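Local coordinates for UDP-galactopyranose mutase (Deinococcus radiodurans, PDB 3HDQ) that catalyses the interconversion of UDP-galactopyranose and UDP-galactofuranose, an isomerisation that depends on a bound FAD cofactor, at the interface of chains A and B. Residues are numbered along the deposited sequence; one frame, centred on the assembly and turned at random. Chains: chain A/B, UDP-galactopyranose mutase.

The interface of chains A and B. Residues chain A 72, 220, 224; chain B 72-74, 76.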
# COMPACT_ATOMS: atom_id res chain seq x y z
N TYR A 72 4.12 -4.29 4.91
CA TYR A 72 3.93 -5.16 6.05
C TYR A 72 3.60 -6.57 5.56
O TYR A 72 2.75 -6.74 4.67
CB TYR A 72 2.81 -4.61 6.93
CG TYR A 72 3.20 -3.41 7.76
CD1 TYR A 72 3.62 -3.56 9.08
CD2 TYR A 72 3.15 -2.12 7.23
CE1 TYR A 72 3.97 -2.46 9.85
CE2 TYR A 72 3.52 -1.02 8.00
CZ TYR A 72 3.92 -1.20 9.31
OH TYR A 72 4.28 -0.12 10.10
N HIS A 220 8.27 5.93 9.04
CA HIS A 220 7.22 4.96 8.77
C HIS A 220 7.44 4.17 7.49
O HIS A 220 6.50 3.63 6.90
CB HIS A 220 5.86 5.64 8.76
CG HIS A 220 5.62 6.48 9.98
ND1 HIS A 220 5.55 5.95 11.25
CD2 HIS A 220 5.44 7.82 10.12
CE1 HIS A 220 5.35 6.92 12.12
NE2 HIS A 220 5.27 8.06 11.46
N ARG A 224 5.43 4.98 2.58
CA ARG A 224 4.81 6.20 3.10
C ARG A 224 5.49 7.46 2.56
O ARG A 224 4.81 8.40 2.16
CB ARG A 224 4.83 6.19 4.64
CG ARG A 224 3.91 5.13 5.22
CD ARG A 224 2.47 5.61 5.21
NE ARG A 224 2.37 6.84 6.00
CZ ARG A 224 2.26 6.86 7.33
NH1 ARG A 224 2.22 5.73 8.02
NH2 ARG A 224 2.19 8.03 7.96
N TYR B 72 -1.88 0.04 7.35
CA TYR B 72 -1.26 0.07 8.67
C TYR B 72 -0.99 1.51 9.08
O TYR B 72 -0.47 2.28 8.29
CB TYR B 72 0.04 -0.76 8.69
CG TYR B 72 -0.21 -2.26 8.68
CD1 TYR B 72 -0.20 -3.00 9.86
CD2 TYR B 72 -0.50 -2.92 7.49
CE1 TYR B 72 -0.44 -4.36 9.85
CE2 TYR B 72 -0.74 -4.28 7.48
CZ TYR B 72 -0.71 -4.99 8.65
OH TYR B 72 -0.96 -6.35 8.62
N ASP B 73 -1.35 1.86 10.31
CA ASP B 73 -1.18 3.23 10.77
C ASP B 73 0.23 3.47 11.30
O ASP B 73 1.10 2.60 11.18
CB ASP B 73 -2.26 3.63 11.79
CG ASP B 73 -2.15 2.88 13.12
OD1 ASP B 73 -1.13 2.18 13.35
OD2 ASP B 73 -3.09 3.00 13.93
N ASP B 74 0.47 4.65 11.86
CA ASP B 74 1.79 5.02 12.34
C ASP B 74 2.33 4.05 13.39
O ASP B 74 3.54 3.80 13.44
CB ASP B 74 1.80 6.46 12.89
CG ASP B 74 1.75 7.50 11.78
OD1 ASP B 74 1.77 7.10 10.59
OD2 ASP B 74 1.69 8.70 12.08
N GLY B 76 1.59 0.82 13.58
CA GLY B 76 1.68 -0.54 13.06
C GLY B 76 0.42 -1.36 13.23
O GLY B 76 0.44 -2.58 13.09
O HOH W 1 5.82 2.96 11.36
O HOH W 2 2.17 2.99 7.67
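The rings of A:Tyr72 and B:Tyr72 lie face to face, centroids 4.2 Å apart and planes 11° from parallel, each covering the other's root rather than its hydroxyl end. In the two-fold symmetric A-B interface of the deposited assembly, which may be the functional dimer of this UDP-galactopyranose mutase, a flavoenzyme, the pair is formed by the same residue of each copy, at the end of strand 71-72. The two side chains point toward each other and slide past, so that A:Tyr72 CE2 rests on B:Tyr72 CB at 3.6 Å; in both copies CG is anti to the carbonyl carbon, beside the backbone N (chi1 near -75°). A second stack sets the carboxylate of B:Asp74 over one face of the A:His220 imidazole, planes 7° apart, with OD1 above the ring centre. At the imidazole edge, in plane, A:His220 ND1 shares a hydrogen bond of 3.0 Å with water 1, and that water continues to the main-chain B:Asp74 O. The guanidinium of A:Arg224, from helix 222-229, has A:His220 CB against one face and meets the carboxylate edge-on, nearly coplanar. Its chain bends at chi2 and chi3, and both end nitrogens converge on one oxygen: A:Arg224 NH2 hydrogen-bonds B:Asp74 OD1 at 2.8 Å through the oxygen's syn lone pair, also the salt bridge, and A:Arg224 NH1 donates to the same B:Asp74 OD1 at 3.0 Å, nearly along the C-O axis. An alanine in place of B:Asp74 would remove this doubly gripped acceptor and the lid on the imidazole, and would probably loosen A:Arg224 and weaken the interface here. A:Arg224 NH1 also hydrogen-bonds water 2 at 2.8 Å, in the guanidinium plane, and this water bridges to the main-chain carbonyl B:Tyr72 O.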